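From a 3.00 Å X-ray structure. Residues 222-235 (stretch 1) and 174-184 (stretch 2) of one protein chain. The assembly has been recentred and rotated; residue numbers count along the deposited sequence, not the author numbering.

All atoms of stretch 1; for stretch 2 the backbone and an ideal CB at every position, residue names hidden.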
# COMPACT_ATOMS: atom_id res chain seq x y z
N ILE B 222 23.48 10.58 13.15
CA ILE B 222 23.42 11.37 14.35
C ILE B 222 22.06 11.28 14.96
O ILE B 222 21.94 11.11 16.16
CB ILE B 222 23.72 12.84 14.08
CG1 ILE B 222 25.14 13.00 13.55
CG2 ILE B 222 23.49 13.65 15.33
CD1 ILE B 222 26.26 12.69 14.54
N ARG B 223 21.01 11.39 14.13
CA ARG B 223 19.66 11.42 14.68
C ARG B 223 19.24 10.06 15.19
O ARG B 223 18.47 9.97 16.14
CB ARG B 223 18.63 11.90 13.66
CG ARG B 223 17.65 12.92 14.22
CD ARG B 223 17.17 12.54 15.59
NE ARG B 223 16.47 13.63 16.27
CZ ARG B 223 15.15 13.83 16.19
NH1 ARG B 223 14.40 13.01 15.44
NH2 ARG B 223 14.59 14.84 16.85
N SER B 224 19.75 9.01 14.56
CA SER B 224 19.48 7.65 15.03
C SER B 224 19.95 7.45 16.47
O SER B 224 19.19 6.98 17.31
CB SER B 224 20.16 6.63 14.12
OG SER B 224 19.97 5.33 14.62
N ALA B 225 21.21 7.79 16.74
CA ALA B 225 21.78 7.71 18.08
C ALA B 225 20.96 8.56 19.04
O ALA B 225 20.76 8.18 20.18
CB ALA B 225 23.21 8.18 18.07
N GLU B 226 20.47 9.70 18.57
CA GLU B 226 19.67 10.57 19.42
C GLU B 226 18.39 9.90 19.85
O GLU B 226 17.93 10.07 20.97
CB GLU B 226 19.35 11.87 18.69
CG GLU B 226 20.57 12.73 18.40
CD GLU B 226 20.21 14.15 18.03
OE1 GLU B 226 19.03 14.42 17.70
OE2 GLU B 226 21.12 15.00 18.08
N LEU B 227 17.82 9.12 18.95
CA LEU B 227 16.57 8.47 19.26
C LEU B 227 16.80 7.28 20.16
O LEU B 227 16.09 7.11 21.14
CB LEU B 227 15.88 8.01 17.97
CG LEU B 227 15.41 9.12 17.05
CD1 LEU B 227 14.57 8.54 15.93
CD2 LEU B 227 14.62 10.18 17.80
N ASN B 228 17.78 6.45 19.83
CA ASN B 228 18.09 5.28 20.62
C ASN B 228 18.45 5.76 22.01
O ASN B 228 18.34 5.02 22.98
CB ASN B 228 19.24 4.48 20.00
CG ASN B 228 18.93 3.97 18.61
OD1 ASN B 228 17.76 3.90 18.20
ND2 ASN B 228 19.97 3.58 17.88
N SER B 229 18.87 7.02 22.09
CA SER B 229 19.29 7.64 23.33
C SER B 229 18.14 7.67 24.32
O SER B 229 18.28 7.28 25.47
CB SER B 229 19.76 9.06 23.04
OG SER B 229 20.12 9.71 24.23
N ALA B 230 16.98 8.14 23.86
CA ALA B 230 15.76 8.19 24.67
C ALA B 230 15.20 6.81 24.96
O ALA B 230 14.73 6.56 26.06
CB ALA B 230 14.70 9.03 23.99
N LEU B 231 15.24 5.93 23.97
CA LEU B 231 14.84 4.54 24.16
C LEU B 231 15.62 3.87 25.30
O LEU B 231 15.05 3.23 26.18
CB LEU B 231 15.06 3.76 22.87
CG LEU B 231 14.11 4.05 21.70
CD1 LEU B 231 14.63 3.43 20.41
CD2 LEU B 231 12.73 3.54 22.00
N PHE B 232 16.93 4.00 25.25
CA PHE B 232 17.79 3.49 26.32
C PHE B 232 17.41 4.04 27.70
O PHE B 232 17.44 3.34 28.70
CB PHE B 232 19.24 3.84 26.00
CG PHE B 232 20.18 3.62 27.13
CD1 PHE B 232 20.80 2.40 27.31
CD2 PHE B 232 20.47 4.64 27.99
CE1 PHE B 232 21.70 2.20 28.35
CE2 PHE B 232 21.36 4.45 29.02
CZ PHE B 232 21.97 3.23 29.21
N LEU B 233 17.04 5.30 27.74
CA LEU B 233 16.68 5.93 28.98
C LEU B 233 15.30 5.47 29.47
O LEU B 233 14.92 5.68 30.62
CB LEU B 233 16.73 7.44 28.78
CG LEU B 233 16.81 8.29 30.04
CD1 LEU B 233 17.86 7.75 30.98
CD2 LEU B 233 17.08 9.71 29.66
N LEU B 234 14.57 4.81 28.58
CA LEU B 234 13.21 4.35 28.85
C LEU B 234 13.19 2.98 29.47
O LEU B 234 12.33 2.66 30.29
CB LEU B 234 12.41 4.29 27.55
CG LEU B 234 10.91 3.99 27.62
CD1 LEU B 234 10.14 5.06 28.36
CD2 LEU B 234 10.37 3.85 26.22
N ARG B 235 14.13 2.14 29.07
CA ARG B 235 14.13 0.77 29.54
C ARG B 235 14.26 0.69 31.06
O ARG B 235 14.08 -0.39 31.63
CB ARG B 235 15.25 0.00 28.86
CG ARG B 235 16.48 0.84 28.58
CD ARG B 235 17.70 -0.02 28.28
NE ARG B 235 17.40 -1.12 27.37
CZ ARG B 235 17.51 -1.07 26.05
NH1 ARG B 235 17.91 0.05 25.45
NH2 ARG B 235 17.24 -2.14 25.32
N UNK B 174 5.49 11.97 13.93
CA UNK B 174 5.88 10.86 13.07
C UNK B 174 6.88 9.93 13.77
O UNK B 174 6.64 8.74 13.89
CB UNK B 174 6.48 11.39 11.77
N UNK B 175 7.99 10.49 14.26
CA UNK B 175 9.02 9.74 15.00
C UNK B 175 8.45 9.06 16.24
O UNK B 175 8.69 7.88 16.49
CB UNK B 175 10.16 10.67 15.41
N UNK B 176 7.70 9.81 17.03
CA UNK B 176 7.03 9.21 18.17
C UNK B 176 6.37 7.92 17.74
O UNK B 176 6.57 6.88 18.37
CB UNK B 176 6.00 10.17 18.77
N UNK B 177 5.59 7.99 16.66
CA UNK B 177 4.82 6.85 16.19
C UNK B 177 5.70 5.64 15.90
O UNK B 177 5.32 4.51 16.18
CB UNK B 177 4.03 7.23 14.93
N UNK B 178 6.88 5.88 15.35
CA UNK B 178 7.78 4.78 15.04
C UNK B 178 8.49 4.32 16.28
O UNK B 178 8.80 3.15 16.42
CB UNK B 178 8.79 5.19 13.97
N UNK B 179 8.73 5.25 17.19
CA UNK B 179 9.30 4.88 18.48
C UNK B 179 8.40 3.90 19.19
O UNK B 179 8.85 2.88 19.70
CB UNK B 179 9.53 6.12 19.35
N UNK B 180 7.12 4.23 19.24
CA UNK B 180 6.16 3.36 19.88
C UNK B 180 6.24 2.02 19.16
O UNK B 180 6.11 0.95 19.75
CB UNK B 180 4.75 3.95 19.84
N UNK B 181 6.49 2.09 17.86
CA UNK B 181 6.49 0.88 17.05
C UNK B 181 7.64 0.01 17.42
O UNK B 181 7.51 -1.20 17.48
CB UNK B 181 6.54 1.21 15.56
N UNK B 182 8.78 0.64 17.67
CA UNK B 182 10.00 -0.04 18.08
C UNK B 182 9.84 -0.80 19.39
O UNK B 182 10.30 -1.95 19.52
CB UNK B 182 11.14 0.97 18.21
N UNK B 183 9.20 -0.15 20.36
CA UNK B 183 8.87 -0.78 21.62
C UNK B 183 7.90 -1.92 21.41
O UNK B 183 8.11 -3.02 21.92
CB UNK B 183 8.29 0.24 22.60
N UNK B 184 6.83 -1.66 20.65
CA UNK B 184 5.71 -2.58 20.53
C UNK B 184 6.13 -3.89 19.92
O UNK B 184 5.88 -4.96 20.45
CB UNK B 184 4.59 -1.95 19.70

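Two helices cross here at 52°, their axes 11.4 Å apart at closest approach, and positions 175, 179 and 182 aim their CA-to-CB bonds at stretch 1.

Position 174 has nothing of stretch 1 within 5.5 Å of its ideal CB, so almost any helix-compatible residue would serve. It is Lys174, whose NZ donates a hydrogen bond to the side chain at 178, one turn on.

Position 175 is more demanding. Its ideal CB lies 4.8 Å from Arg223 NH1 and 4.9 Å from Leu227 CD1, so a positive charge is close at hand beside a methyl group. An acidic side chain would suit best; Gln or Asn could offer an oxygen without the charge. The residue is Glu175, and its OE1 reaches Arg223 NH1 at 2.7 Å in a salt bridge, lying near the guanidinium plane at its edge, where the N-H bonds point. The same guanidinium also serves its own helix, for Arg223 NE bridges to Glu226 OE1 at 3.0 Å.

Positions 176 and 177 have ideal CB atoms beyond the reach of stretch 1, which places little restriction on them; they are Tyr176 and Ala177. Position 178 is similarly free on this side, and Tyr178 accepts the lysine's hydrogen bond there (Lys174 NZ to Tyr178 OH, 2.9 Å).

Position 179 points at the leucines of stretch 1: the CA atom of residue 179 is 7.9 Å from Leu231 CA, and its ideal CB is 4.9 Å from Leu231 CD2. Leu, Met or Ile could fill the space between Leu227 and Leu231, whereas a charge would find no partner among their methyl groups. Leu179 occupies it, with CD2 4.4 Å from Leu227 CD1 and 4.5 Å from Leu231 CD1, so that it touches both leucines.

Position 180 points away, which permits a long polar chain; Lys180 bonds elsewhere in the structure. At 181 an ideal CB would be crowded by the backbone O of residue 178, only 3.1 Å away, so the absence of a side chain is favourable, and Gly181 fits.

Position 182 faces Leu231 CD1, 4.8 Å from its ideal CB. A small or medium side chain with a methyl, such as Ala, Val or Thr, would be suitable. Thr182 sets CG2 4.4 Å from Leu231 CD1, while its OG1 donates to Tyr178 O at 2.8 Å, satisfying the hydroxyl within the helix.

Position 183 points sideways, so an apolar chain must branch or extend to make contact. Val183 does so through CG2, 4.3 Å from Leu231 CD2 and 4.4 Å from Leu234 CD2. Position 184 is out of reach; it is Leu184.

Stretch 2 (174-184) KEYAYLKGTVL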
# COMPACT_ATOMS: atom_id res chain seq x y z
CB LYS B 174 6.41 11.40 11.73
CG LYS B 174 6.14 10.50 10.54
CD LYS B 174 6.03 11.31 9.25
CE LYS B 174 5.84 10.42 8.01
NZ LYS B 174 7.02 9.56 7.71
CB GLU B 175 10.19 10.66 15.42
CG GLU B 175 11.07 11.17 14.27
CD GLU B 175 11.68 12.55 14.52
OE1 GLU B 175 12.39 13.07 13.64
OE2 GLU B 175 11.45 13.13 15.60
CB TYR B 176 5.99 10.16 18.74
CG TYR B 176 6.53 11.05 19.82
CD1 TYR B 176 6.61 12.41 19.64
CD2 TYR B 176 6.99 10.51 21.01
CE1 TYR B 176 7.12 13.24 20.63
CE2 TYR B 176 7.50 11.33 22.00
CZ TYR B 176 7.57 12.70 21.82
OH TYR B 176 8.09 13.51 22.81
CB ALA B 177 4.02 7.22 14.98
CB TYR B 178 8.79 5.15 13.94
CG TYR B 178 8.12 5.72 12.70
CD1 TYR B 178 7.18 4.98 11.99
CD2 TYR B 178 8.42 7.00 12.23
CE1 TYR B 178 6.56 5.49 10.87
CE2 TYR B 178 7.80 7.52 11.11
CZ TYR B 178 6.87 6.76 10.43
OH TYR B 178 6.25 7.26 9.31
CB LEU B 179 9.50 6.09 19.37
CG LEU B 179 10.62 7.04 18.99
CD1 LEU B 179 11.01 7.86 20.21
CD2 LEU B 179 11.79 6.26 18.46
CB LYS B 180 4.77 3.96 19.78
CG LYS B 180 4.63 5.36 20.35
CD LYS B 180 3.16 5.78 20.43
CE LYS B 180 2.97 7.22 20.87
NZ LYS B 180 3.44 8.19 19.86
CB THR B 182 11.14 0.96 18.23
OG1 THR B 182 11.19 1.81 17.08
CG2 THR B 182 12.42 0.23 18.33
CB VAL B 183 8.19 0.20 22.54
CG1 VAL B 183 7.75 -0.52 23.79
CG2 VAL B 183 9.11 1.33 22.84
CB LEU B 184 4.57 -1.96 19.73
CG LEU B 184 3.36 -2.88 19.53
CD1 LEU B 184 2.82 -3.46 20.83
CD2 LEU B 184 2.26 -2.18 18.76
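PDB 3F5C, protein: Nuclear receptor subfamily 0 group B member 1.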